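Local atomic coordinates of mRNA-capping enzyme subunit alpha (Saccharomyces cerevisiae, PDB entry 3KYH), a protein that transfers GMP from GTP to the 5'-diphosphate end of RNA through a covalent enzyme-GMP intermediate, the second step of mRNA capping. Residues T44-Q49 and Y238-G242; H65-E71 and L229-K235; E90-F94 and V105-F110; L125-L130 and L156-R161. All coordinates share one frame; numbering follows the deposited sequence.

Interaction 1. Residues T44-Q49 and Y238-G242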
loop_
_atom_site.group_PDB
_atom_site.type_symbol
_atom_site.label_atom_id
_atom_site.label_comp_id
_atom_site.label_asym_id
_atom_site.label_seq_id
_atom_site.Cartn_x
_atom_site.Cartn_y
_atom_site.Cartn_z
ATOM N N THR C 44 35.419 15.751 9.093
ATOM C CA THR C 44 35.563 17.183 9.444
ATOM C C THR C 44 36.357 18.037 8.447
ATOM O O THR C 44 37.139 17.504 7.653
ATOM C CB THR C 44 36.101 17.404 10.887
ATOM O OG1 THR C 44 37.197 16.514 11.148
ATOM C CG2 THR C 44 34.995 17.196 11.925
ATOM N N PHE C 45 36.140 19.353 8.481
ATOM C CA PHE C 45 36.848 20.281 7.589
ATOM C C PHE C 45 38.319 20.334 7.958
ATOM O O PHE C 45 38.649 20.675 9.099
ATOM C CB PHE C 45 36.238 21.683 7.603
ATOM C CG PHE C 45 36.883 22.633 6.630
ATOM C CD1 PHE C 45 36.728 22.463 5.244
ATOM C CD2 PHE C 45 37.598 23.747 7.102
ATOM C CE1 PHE C 45 37.320 23.377 4.344
ATOM C CE2 PHE C 45 38.192 24.669 6.215
ATOM C CZ PHE C 45 38.085 24.474 4.838
ATOM N N PRO C 46 39.199 19.954 7.018
ATOM C CA PRO C 46 40.611 19.966 7.346
ATOM C C PRO C 46 41.005 21.343 7.853
ATOM O O PRO C 46 41.417 21.450 9.005
ATOM C CB PRO C 46 41.292 19.640 6.009
ATOM C CG PRO C 46 40.266 18.893 5.256
ATOM C CD PRO C 46 38.990 19.590 5.607
ATOM N N GLY C 47 40.752 22.382 7.053
ATOM C CA GLY C 47 41.212 23.748 7.340
ATOM C C GLY C 47 40.744 24.325 8.658
ATOM O O GLY C 47 39.842 23.793 9.305
ATOM N N SER C 48 41.379 25.417 9.066
ATOM C CA SER C 48 41.199 25.912 10.424
ATOM C C SER C 48 39.978 26.770 10.385
ATOM O O SER C 48 39.764 27.443 9.379
ATOM C CB SER C 48 42.408 26.728 10.883
ATOM O OG SER C 48 42.532 26.668 12.294
ATOM N N GLN C 49 39.185 26.713 11.460
ATOM C CA GLN C 49 37.929 27.474 11.603
ATOM C C GLN C 49 37.968 28.436 12.797
ATOM O O GLN C 49 38.104 27.996 13.950
ATOM C CB GLN C 49 36.715 26.542 11.692
ATOM C CG GLN C 49 36.140 26.102 10.351
ATOM C CD GLN C 49 35.234 27.148 9.684
ATOM O OE1 GLN C 49 34.016 26.966 9.599
ATOM N NE2 GLN C 49 35.830 28.230 9.187
ATOM N N TYR C 238 49.198 25.872 13.472
ATOM C CA TYR C 238 47.895 25.671 12.805
ATOM C C TYR C 238 47.105 24.510 13.454
ATOM O O TYR C 238 47.260 24.218 14.646
ATOM C CB TYR C 238 48.118 25.440 11.296
ATOM C CG TYR C 238 46.976 25.720 10.315
ATOM C CD1 TYR C 238 46.720 27.019 9.830
ATOM C CD2 TYR C 238 46.210 24.669 9.792
ATOM C CE1 TYR C 238 45.695 27.255 8.894
ATOM C CE2 TYR C 238 45.180 24.900 8.865
ATOM C CZ TYR C 238 44.944 26.192 8.397
ATOM O OH TYR C 238 43.942 26.412 7.457
ATOM N N THR C 239 46.274 23.835 12.660
ATOM C CA THR C 239 45.246 22.931 13.164
ATOM C C THR C 239 44.605 22.142 12.027
ATOM O O THR C 239 44.342 22.680 10.937
ATOM C CB THR C 239 44.097 23.713 13.860
ATOM O OG1 THR C 239 44.641 24.511 14.914
ATOM C CG2 THR C 239 43.051 22.787 14.467
ATOM N N ALA C 240 44.345 20.869 12.335
ATOM C CA ALA C 240 43.402 20.023 11.629
ATOM C C ALA C 240 41.946 20.529 11.822
ATOM O O ALA C 240 41.681 21.737 11.718
ATOM C CB ALA C 240 43.547 18.602 12.151
ATOM N N GLY C 241 41.022 19.601 12.106
ATOM C CA GLY C 241 39.568 19.841 12.174
ATOM C C GLY C 241 39.015 20.801 13.222
ATOM O O GLY C 241 39.526 20.858 14.351
ATOM N N GLY C 242 37.986 21.558 12.826
ATOM C CA GLY C 242 37.299 22.481 13.718
ATOM C C GLY C 242 38.072 23.594 14.421
ATOM O O GLY C 242 39.201 23.931 14.062
#

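Interaction 2. Residues H65-E71 and L229-K235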
loop_
_atom_site.group_PDB
_atom_site.type_symbol
_atom_site.label_atom_id
_atom_site.label_comp_id
_atom_site.label_asym_id
_atom_site.label_seq_id
_atom_site.Cartn_x
_atom_site.Cartn_y
_atom_site.Cartn_z
ATOM N N HIS C 65 51.116 37.926 22.451
ATOM C CA HIS C 65 51.695 37.317 21.255
ATOM C C HIS C 65 52.034 38.371 20.201
ATOM O O HIS C 65 52.029 39.580 20.488
ATOM C CB HIS C 65 50.721 36.287 20.660
ATOM C CG HIS C 65 50.644 35.008 21.430
ATOM N ND1 HIS C 65 49.768 34.824 22.481
ATOM C CD2 HIS C 65 51.327 33.843 21.292
ATOM C CE1 HIS C 65 49.929 33.605 22.969
ATOM N NE2 HIS C 65 50.870 32.990 22.267
ATOM N N ASP C 66 52.314 37.881 18.986
ATOM C CA ASP C 66 52.676 38.697 17.824
ATOM C C ASP C 66 51.699 38.266 16.725
ATOM O O ASP C 66 51.709 37.110 16.310
ATOM C CB ASP C 66 54.137 38.436 17.406
ATOM C CG ASP C 66 55.123 38.364 18.590
ATOM O OD1 ASP C 66 56.180 39.016 18.494
ATOM O OD2 ASP C 66 54.905 37.626 19.585
ATOM N N TYR C 67 50.846 39.189 16.277
ATOM C CA TYR C 67 49.647 38.861 15.488
ATOM C C TYR C 67 49.522 39.519 14.113
ATOM O O TYR C 67 50.182 40.515 13.824
ATOM C CB TYR C 67 48.402 39.210 16.295
ATOM C CG TYR C 67 47.657 38.042 16.910
ATOM C CD1 TYR C 67 47.922 37.626 18.227
ATOM C CD2 TYR C 67 46.625 37.410 16.202
ATOM C CE1 TYR C 67 47.189 36.594 18.814
ATOM C CE2 TYR C 67 45.911 36.345 16.755
ATOM C CZ TYR C 67 46.196 35.950 18.063
ATOM O OH TYR C 67 45.478 34.910 18.617
ATOM N N TYR C 68 48.644 38.941 13.293
ATOM C CA TYR C 68 48.366 39.337 11.916
ATOM C C TYR C 68 46.934 39.824 11.707
ATOM O O TYR C 68 45.989 39.403 12.412
ATOM C CB TYR C 68 48.542 38.138 10.980
ATOM C CG TYR C 68 49.956 37.789 10.520
ATOM C CD1 TYR C 68 50.290 36.461 10.199
ATOM C CD2 TYR C 68 50.945 38.775 10.362
ATOM C CE1 TYR C 68 51.553 36.124 9.737
ATOM C CE2 TYR C 68 52.231 38.436 9.918
ATOM C CZ TYR C 68 52.517 37.114 9.600
ATOM O OH TYR C 68 53.774 36.786 9.154
ATOM N N VAL C 69 46.784 40.682 10.699
ATOM C CA VAL C 69 45.474 41.055 10.173
ATOM C C VAL C 69 45.400 41.264 8.677
ATOM O O VAL C 69 46.209 41.992 8.076
ATOM C CB VAL C 69 44.865 42.308 10.817
ATOM C CG1 VAL C 69 44.097 41.936 12.062
ATOM C CG2 VAL C 69 45.930 43.396 11.064
ATOM N N CYS C 70 44.379 40.627 8.111
ATOM C CA CYS C 70 43.876 40.948 6.782
ATOM C C CYS C 70 42.364 40.993 6.959
ATOM O O CYS C 70 41.861 40.521 7.992
ATOM C CB CYS C 70 44.287 39.875 5.779
ATOM S SG CYS C 70 43.900 38.167 6.290
ATOM N N GLU C 71 41.677 41.641 6.009
ATOM C CA GLU C 71 40.208 41.574 5.826
ATOM C C GLU C 71 39.619 40.160 5.638
ATOM O O GLU C 71 40.280 39.305 5.069
ATOM C CB GLU C 71 39.851 42.418 4.607
ATOM C CG GLU C 71 40.720 42.130 3.360
ATOM C CD GLU C 71 40.095 41.128 2.379
ATOM O OE1 GLU C 71 39.077 40.468 2.697
ATOM O OE2 GLU C 71 40.620 41.010 1.254
ATOM N N LEU C 229 37.157 41.818 9.822
ATOM C CA LEU C 229 38.598 41.552 9.883
ATOM C C LEU C 229 38.829 40.142 10.424
ATOM O O LEU C 229 38.012 39.601 11.183
ATOM C CB LEU C 229 39.279 42.536 10.835
ATOM C CG LEU C 229 40.268 43.614 10.376
ATOM C CD1 LEU C 229 39.676 44.710 9.504
ATOM C CD2 LEU C 229 40.911 44.233 11.637
ATOM N N ILE C 230 39.956 39.562 10.015
ATOM C CA ILE C 230 40.424 38.268 10.497
ATOM C C ILE C 230 41.832 38.471 11.082
ATOM O O ILE C 230 42.603 39.323 10.586
ATOM C CB ILE C 230 40.352 37.242 9.347
ATOM C CG1 ILE C 230 39.810 35.872 9.803
ATOM C CG2 ILE C 230 41.619 37.258 8.478
ATOM C CD1 ILE C 230 40.756 34.961 10.553
ATOM N N PHE C 231 42.121 37.718 12.149
ATOM C CA PHE C 231 43.304 37.910 13.012
ATOM C C PHE C 231 44.084 36.597 13.116
ATOM O O PHE C 231 43.491 35.575 13.492
ATOM C CB PHE C 231 42.881 38.343 14.444
ATOM C CG PHE C 231 42.721 39.846 14.645
ATOM C CD1 PHE C 231 41.560 40.500 14.240
ATOM C CD2 PHE C 231 43.689 40.587 15.314
ATOM C CE1 PHE C 231 41.407 41.887 14.427
ATOM C CE2 PHE C 231 43.532 41.956 15.526
ATOM C CZ PHE C 231 42.392 42.607 15.062
ATOM N N THR C 232 45.391 36.609 12.825
ATOM C CA THR C 232 46.189 35.369 12.886
ATOM C C THR C 232 47.466 35.504 13.729
ATOM O O THR C 232 48.203 36.476 13.570
ATOM C CB THR C 232 46.568 34.838 11.490
ATOM O OG1 THR C 232 45.505 35.083 10.564
ATOM C CG2 THR C 232 46.833 33.341 11.537
ATOM N N PRO C 233 47.746 34.530 14.620
ATOM C CA PRO C 233 48.966 34.679 15.417
ATOM C C PRO C 233 50.192 34.061 14.740
ATOM O O PRO C 233 50.148 32.892 14.326
ATOM C CB PRO C 233 48.621 33.951 16.716
ATOM C CG PRO C 233 47.552 32.922 16.311
ATOM C CD PRO C 233 46.995 33.306 14.967
ATOM N N VAL C 234 51.257 34.856 14.617
ATOM C CA VAL C 234 52.520 34.445 13.985
ATOM C C VAL C 234 53.046 33.163 14.678
ATOM O O VAL C 234 52.723 32.050 14.253
ATOM C CB VAL C 234 53.571 35.617 13.988
ATOM C CG1 VAL C 234 54.916 35.206 13.351
ATOM C CG2 VAL C 234 53.021 36.883 13.317
ATOM N N LYS C 235 53.825 33.339 15.744
ATOM C CA LYS C 235 54.349 32.299 16.635
ATOM C C LYS C 235 53.553 30.998 16.867
ATOM O O LYS C 235 54.149 29.984 17.245
ATOM C CB LYS C 235 54.629 32.949 17.999
ATOM C CG LYS C 235 55.978 33.676 18.130
ATOM C CD LYS C 235 55.984 34.806 19.171
ATOM C CE LYS C 235 55.394 34.441 20.566
ATOM N NZ LYS C 235 55.482 35.638 21.473
#

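Interaction 3. Residues E90-F94 and V105-F110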
loop_
_atom_site.group_PDB
_atom_site.type_symbol
_atom_site.label_atom_id
_atom_site.label_comp_id
_atom_site.label_asym_id
_atom_site.label_seq_id
_atom_site.Cartn_x
_atom_site.Cartn_y
_atom_site.Cartn_z
ATOM N N GLU C 90 49.584 11.289 -13.071
ATOM C CA GLU C 90 49.325 12.646 -13.603
ATOM C C GLU C 90 48.901 13.534 -12.418
ATOM O O GLU C 90 48.260 13.035 -11.470
ATOM C CB GLU C 90 48.247 12.649 -14.705
ATOM C CG GLU C 90 48.031 13.959 -15.483
ATOM C CD GLU C 90 49.308 14.640 -15.970
ATOM O OE1 GLU C 90 49.929 15.387 -15.179
ATOM O OE2 GLU C 90 49.653 14.488 -17.163
ATOM N N GLN C 91 49.292 14.818 -12.449
ATOM C CA GLN C 91 48.972 15.775 -11.373
ATOM C C GLN C 91 47.496 16.202 -11.292
ATOM O O GLN C 91 46.823 16.437 -12.310
ATOM C CB GLN C 91 49.892 17.000 -11.407
ATOM C CG GLN C 91 49.988 17.760 -10.064
ATOM C CD GLN C 91 50.730 19.090 -10.171
ATOM O OE1 GLN C 91 51.299 19.575 -9.185
ATOM N NE2 GLN C 91 50.719 19.694 -11.366
ATOM N N GLY C 92 47.021 16.342 -10.059
ATOM C CA GLY C 92 45.620 16.642 -9.817
ATOM C C GLY C 92 45.355 17.929 -9.068
ATOM O O GLY C 92 45.979 18.202 -8.044
ATOM N N CYS C 93 44.361 18.659 -9.569
ATOM C CA CYS C 93 43.961 19.959 -9.046
ATOM C C CYS C 93 42.609 19.856 -8.349
ATOM O O CYS C 93 41.573 19.729 -9.022
ATOM C CB CYS C 93 43.913 20.978 -10.188
ATOM S SG CYS C 93 43.814 22.647 -9.566
ATOM N N PHE C 94 42.641 19.889 -7.013
ATOM C CA PHE C 94 41.473 19.547 -6.182
ATOM C C PHE C 94 41.037 20.591 -5.146
ATOM O O PHE C 94 41.867 21.336 -4.603
ATOM C CB PHE C 94 41.657 18.171 -5.528
ATOM C CG PHE C 94 41.482 17.002 -6.476
ATOM C CD1 PHE C 94 42.321 16.832 -7.590
ATOM C CD2 PHE C 94 40.517 16.023 -6.206
ATOM C CE1 PHE C 94 42.148 15.744 -8.452
ATOM C CE2 PHE C 94 40.358 14.909 -7.046
ATOM C CZ PHE C 94 41.174 14.767 -8.160
ATOM N N VAL C 105 39.406 20.618 -10.926
ATOM C CA VAL C 105 39.787 21.624 -11.911
ATOM C C VAL C 105 40.701 21.033 -12.996
ATOM O O VAL C 105 41.274 19.950 -12.817
ATOM C CB VAL C 105 40.450 22.832 -11.222
ATOM C CG1 VAL C 105 39.954 24.106 -11.873
ATOM C CG2 VAL C 105 40.073 22.885 -9.739
ATOM N N ASN C 106 40.827 21.744 -14.117
ATOM C CA ASN C 106 41.621 21.301 -15.269
ATOM C C ASN C 106 43.139 21.516 -15.116
ATOM O O ASN C 106 43.717 21.200 -14.063
ATOM C CB ASN C 106 41.055 21.898 -16.581
ATOM C CG ASN C 106 40.275 20.878 -17.445
ATOM O OD1 ASN C 106 40.304 20.979 -18.673
ATOM N ND2 ASN C 106 39.581 19.920 -16.830
ATOM N N GLY C 107 43.768 22.054 -16.165
ATOM C CA GLY C 107 45.236 22.140 -16.296
ATOM C C GLY C 107 46.024 23.094 -15.409
ATOM O O GLY C 107 45.870 24.316 -15.494
ATOM N N PHE C 108 46.866 22.516 -14.558
ATOM C CA PHE C 108 47.767 23.276 -13.698
ATOM C C PHE C 108 49.082 22.520 -13.495
ATOM O O PHE C 108 49.096 21.333 -13.149
ATOM C CB PHE C 108 47.130 23.600 -12.338
ATOM C CG PHE C 108 46.172 24.779 -12.342
ATOM C CD1 PHE C 108 46.631 26.090 -12.505
ATOM C CD2 PHE C 108 44.815 24.582 -12.077
ATOM C CE1 PHE C 108 45.740 27.176 -12.460
ATOM C CE2 PHE C 108 43.919 25.654 -12.019
ATOM C CZ PHE C 108 44.386 26.956 -12.211
ATOM N N ARG C 109 50.185 23.231 -13.696
ATOM C CA ARG C 109 51.507 22.644 -13.555
ATOM C C ARG C 109 52.237 23.174 -12.320
ATOM O O ARG C 109 53.037 24.120 -12.401
ATOM C CB ARG C 109 52.311 22.841 -14.849
ATOM C CG ARG C 109 51.882 21.921 -16.012
ATOM C CD ARG C 109 50.708 22.467 -16.839
ATOM N NE ARG C 109 50.208 21.468 -17.786
ATOM C CZ ARG C 109 49.621 21.743 -18.951
ATOM N NH1 ARG C 109 49.461 23.002 -19.369
ATOM N NH2 ARG C 109 49.214 20.743 -19.723
ATOM N N PHE C 110 51.929 22.562 -11.178
ATOM C CA PHE C 110 52.546 22.948 -9.912
ATOM C C PHE C 110 53.860 22.175 -9.699
ATOM O O PHE C 110 53.829 20.941 -9.650
ATOM C CB PHE C 110 51.554 22.839 -8.751
ATOM C CG PHE C 110 50.276 23.658 -8.943
ATOM C CD1 PHE C 110 49.051 23.174 -8.472
ATOM C CD2 PHE C 110 50.298 24.918 -9.583
ATOM C CE1 PHE C 110 47.868 23.901 -8.674
ATOM C CE2 PHE C 110 49.114 25.682 -9.762
ATOM C CZ PHE C 110 47.901 25.169 -9.307
#

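Interaction 4. Residues L125-L130 and L156-R161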
loop_
_atom_site.group_PDB
_atom_site.type_symbol
_atom_site.label_atom_id
_atom_site.label_comp_id
_atom_site.label_asym_id
_atom_site.label_seq_id
_atom_site.Cartn_x
_atom_site.Cartn_y
_atom_site.Cartn_z
ATOM N N LEU C 125 57.778 19.025 -10.493
ATOM C CA LEU C 125 56.410 18.807 -9.993
ATOM C C LEU C 125 56.201 19.086 -8.486
ATOM O O LEU C 125 57.172 19.355 -7.781
ATOM C CB LEU C 125 55.947 17.388 -10.389
ATOM C CG LEU C 125 54.746 17.113 -11.313
ATOM C CD1 LEU C 125 53.540 16.793 -10.472
ATOM C CD2 LEU C 125 54.398 18.178 -12.378
ATOM N N GLN C 126 54.941 19.030 -8.023
ATOM C CA GLN C 126 54.528 19.233 -6.616
ATOM C C GLN C 126 53.663 18.052 -6.159
ATOM O O GLN C 126 52.752 17.648 -6.885
ATOM C CB GLN C 126 53.721 20.536 -6.480
ATOM C CG GLN C 126 53.696 21.167 -5.081
ATOM C CD GLN C 126 54.651 22.359 -4.917
ATOM O OE1 GLN C 126 54.835 23.144 -5.868
ATOM N NE2 GLN C 126 55.218 22.530 -3.691
ATOM N N ASP C 127 53.962 17.521 -4.966
ATOM C CA ASP C 127 53.363 16.280 -4.382
ATOM C C ASP C 127 53.264 16.492 -2.890
ATOM O O ASP C 127 54.302 16.708 -2.236
ATOM C CB ASP C 127 54.261 15.036 -4.612
ATOM C CG ASP C 127 53.794 13.739 -3.861
ATOM O OD1 ASP C 127 53.085 13.742 -2.813
ATOM O OD2 ASP C 127 54.248 12.655 -4.307
ATOM N N GLY C 128 52.038 16.320 -2.382
ATOM C CA GLY C 128 51.677 16.552 -0.982
ATOM C C GLY C 128 51.697 18.029 -0.619
ATOM O O GLY C 128 52.591 18.498 0.106
ATOM N N THR C 129 50.722 18.773 -1.135
ATOM C CA THR C 129 50.668 20.214 -0.874
ATOM C C THR C 129 49.255 20.745 -0.560
ATOM O O THR C 129 48.384 20.796 -1.446
ATOM C CB THR C 129 51.424 20.998 -1.981
ATOM O OG1 THR C 129 52.792 20.560 -2.034
ATOM C CG2 THR C 129 51.366 22.507 -1.765
ATOM N N LEU C 130 49.047 21.112 0.709
ATOM C CA LEU C 130 47.751 21.611 1.224
ATOM C C LEU C 130 47.754 23.074 1.733
ATOM O O LEU C 130 48.378 23.440 2.754
ATOM C CB LEU C 130 47.107 20.625 2.228
ATOM C CG LEU C 130 45.574 20.567 2.392
ATOM C CD1 LEU C 130 44.828 20.187 1.108
ATOM C CD2 LEU C 130 45.160 19.615 3.516
ATOM N N LEU C 156 49.377 24.241 5.066
ATOM C CA LEU C 156 49.739 23.259 6.085
ATOM C C LEU C 156 50.373 21.974 5.553
ATOM O O LEU C 156 50.648 21.038 6.323
ATOM C CB LEU C 156 48.559 22.956 7.019
ATOM C CG LEU C 156 47.107 22.678 6.601
ATOM C CD1 LEU C 156 46.941 21.974 5.273
ATOM C CD2 LEU C 156 46.491 21.816 7.663
ATOM N N ALA C 157 50.576 21.929 4.235
ATOM C CA ALA C 157 51.353 20.866 3.584
ATOM C C ALA C 157 52.088 21.395 2.366
ATOM O O ALA C 157 51.496 22.025 1.495
ATOM C CB ALA C 157 50.480 19.676 3.201
ATOM N N ILE C 158 53.400 21.179 2.347
ATOM C CA ILE C 158 54.199 21.424 1.152
ATOM C C ILE C 158 55.096 20.224 0.864
ATOM O O ILE C 158 55.780 19.701 1.761
ATOM C CB ILE C 158 54.952 22.794 1.149
ATOM C CG1 ILE C 158 55.148 23.263 -0.291
ATOM C CG2 ILE C 158 56.301 22.775 1.905
ATOM C CD1 ILE C 158 54.071 24.210 -0.783
ATOM N N ASN C 159 55.007 19.770 -0.387
ATOM C CA ASN C 159 55.748 18.628 -0.905
ATOM C C ASN C 159 55.938 17.483 0.088
ATOM O O ASN C 159 57.024 17.298 0.650
ATOM C CB ASN C 159 57.015 19.096 -1.612
ATOM C CG ASN C 159 56.719 19.684 -2.983
ATOM O OD1 ASN C 159 55.752 19.286 -3.655
ATOM N ND2 ASN C 159 57.555 20.626 -3.409
ATOM N N GLY C 160 54.804 16.823 0.362
ATOM C CA GLY C 160 54.643 15.719 1.311
ATOM C C GLY C 160 54.875 16.057 2.773
ATOM O O GLY C 160 54.378 15.360 3.657
ATOM N N ARG C 161 55.639 17.119 3.022
ATOM C CA ARG C 161 56.011 17.566 4.366
ATOM C C ARG C 161 54.817 18.256 5.060
ATOM O O ARG C 161 54.333 19.301 4.604
ATOM C CB ARG C 161 57.322 18.403 4.289
ATOM C CG ARG C 161 57.579 19.499 5.360
ATOM C CD ARG C 161 59.068 19.940 5.461
ATOM N NE ARG C 161 59.294 20.838 6.601
ATOM C CZ ARG C 161 59.173 20.505 7.892
ATOM N NH1 ARG C 161 58.861 19.272 8.274
ATOM N NH2 ARG C 161 59.358 21.416 8.832
#

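Interaction 1. Residues T44-Q49 and Y238-G242
With chi1 at -157° Tyr238 swings its ring toward Gly47 and Ser48. The Ser48 hydroxyl points away from the main-chain N of its own residue (chi1 -153°), which sets OG beside Thr239. Ser48 CB comes over one face of the Tyr238 ring, off toward the rim. Ser48 CB is 3.9 Å from the centroid of the Tyr238 ring, a CH-pi contact. Tyr238 OH accepts a hydrogen bond from the main-chain Ser48 N, 3.2 Å long and 156° at the hydrogen. Gly47 CA sits at the ring edge, near its plane. Ser48 OG packs on Thr239 CB at 3.7 Å. This is a loop-to-loop contact in the nucleotidyltransferase domain, just ahead of strand 49-52, and the side chain of Gln49 is about 7 Å from that of Lys72, the residue that carries GMP. Arg77 donates to Ser48 O, and Asp154 and Leu156 of strand 154-158 touch the Tyr238 side chain. Further along, Gly241 CA makes a CA-H...O contact of 3.3 Å with Phe45 O. Thr239 OG1 turns back on its own loop and donates to Tyr238 O at 2.6 Å from above the carbonyl plane.

Interaction 2. Residues H65-E71 and L229-K235
Tyr67 lies alongside Pro233, the two side chains pointing the same way. Its CB is near Thr232 O. Tyr67 CD2 passes Thr232 O at 3.2 Å, the oxygen lying oblique to the ring. Tyr67 CE2 reaches Pro233 N at 3.3 Å. Tyr67 CZ lies under Pro233 CB at 3.4 Å, where the proline makes a CH-pi contact over the ring face, displaced toward the rim. At the tip, OH touches Pro233 CG and hydrogen-bonds Leu246 O. If a serine stood here, Pro233 CB would probably lose the ring face it packs on, and Leu246 O its donor. Further along the same face of the sheet, Val69 CG1 stands over the centre of the Phe231 ring, 3.3 Å from the centroid. On the other face, Val234 CG2 lies over the centre of the Tyr68 ring, 3.8 Å from its centroid, a CH-pi contact with the two side chains at about a right angle. CG of Tyr68 is anti to the carbonyl carbon (chi1 -82°), which directs the ring to that methyl. Beyond the strands, Lys235 NZ forms a salt bridge with Asp66 OD2 at 2.8 Å, meeting the oxygen nearly along its C-O bond. Backbone bonds link Tyr68 with Thr232 in both directions. Cys70 O accepts from Ile230 N, and the return bond from Cys70 N is weak. Strands 67-71 and 229-233 are thus antiparallel neighbours in the five-stranded sheet of the nucleotidyltransferase domain. The first strand runs on through Lys72 of the KxDG motif, the site of the GMP-lysine intermediate.

Interaction 3. Residues E90-F94 and V105-F110
The rings of Phe108 and Phe110 are both approached obliquely by Cys93 SG. Cys93 SG is 4.5 Å from the Phe108 centroid, 61° off the ring normal, and its nearest ring atom is Phe108 CD2 at 3.3 Å. One face of the Phe110 ring carries Phe108 CB, shifted toward the rim. Phe179 meets Phe110 edge to face, while Phe197 and Phe199 meet Phe108 at intermediate plane angles. The third flat group is the amide of Gln91. The Gln91 and Phe110 side chains cross at about a right angle, with amide and ring planes 72° apart. An extended chain carries this amide to the main chain of Phe108 and Phe110. Cys93 SG is anti to the backbone N (chi1 -166°), and this places it between the rings and Val105. There Cys93 SG touches Val105 CG2 at 3.8 Å. Val105 N donates to Cys93 O at 3.0 Å, where strand 91-96 pairs with strand 102-105 as an antiparallel hairpin at the edge of the larger sheet. Met80 of strand 76-84 also packs on Cys93 and Phe110. The Gln91 side brings an amide to main-chain polar atoms. The Cys93 side is apolar: sulfur, rings and a valine methyl. In that buried setting the Cys93 thiol would probably stay neutral.

Interaction 4. Residues L125-L130 and L156-R161
Leu130 meets both Leu156 and Ala157, a classic beta bulge between strand 129-139 and strand 154-158. A type I' turn from Ile158 to Arg161 follows. The bulge end is buried. Leu130 CB packs on Leu156 CD1 at 3.3 Å and on Ala157 CB at 3.6 Å, and the two leucines lie side by side. Leu36 touches both of them. Leu130 O is gripped twice, by Leu156 N at 2.6 Å and by Ala157 N at 3.1 Å. Next to it, Thr129 and Ile158 also run side by side, and Thr129 CG2 reaches Ile158 CD1. Thr129 OG1 is anti to its carbonyl carbon (chi1 -59°), which leaves it beside the turn. Thr129 OG1 accepts a hydrogen bond from Asn159 N at 2.9 Å.

The turn end is different. Asp127 and Gly160 are at the surface, and here polar atoms do most of the work. Gly160 N donates to Gly128 O at 2.8 Å, in the carbonyl plane and on a lone pair. Gly128 and Gly160 both have positive phi, which by itself favours glycine. The amides of Gln126 and Asn159 come together with their planes 16° apart, though the side chains cross at about a right angle. With an alanine in place of Asn159, the acceptor for Asp127 N would be gone, and the end of Gln126 would probably be freer to turn. Asn159 OD1 accepts from Asp127 N at 2.8 Å, with 164° at the hydrogen.

From the N terminus, residues 44-49 come first, and interaction 1 closes the longest loop when the chain returns at 238-242. Interaction 2 nests within it, joining 65-71 to 229-235 in the five-stranded sheet near Lys72. Interactions 3 and 4 both lie inside that second loop. They follow one another in series: 90-94 meets 105-110, then 125-130 meets 156-161. No two loops cross. Interactions 3 and 4 reach the same larger sheet and touch, Phe110 O lying 3.2 Å from Gln126 CB. Interaction 1 touches interaction 4 where Tyr238 CE2 packs on Leu156 CD2 at 3.6 Å. Interaction 2 adjoins interaction 1 along the chain. Its nearest atoms are about 11 Å from interaction 4 and about 20 Å from interaction 3.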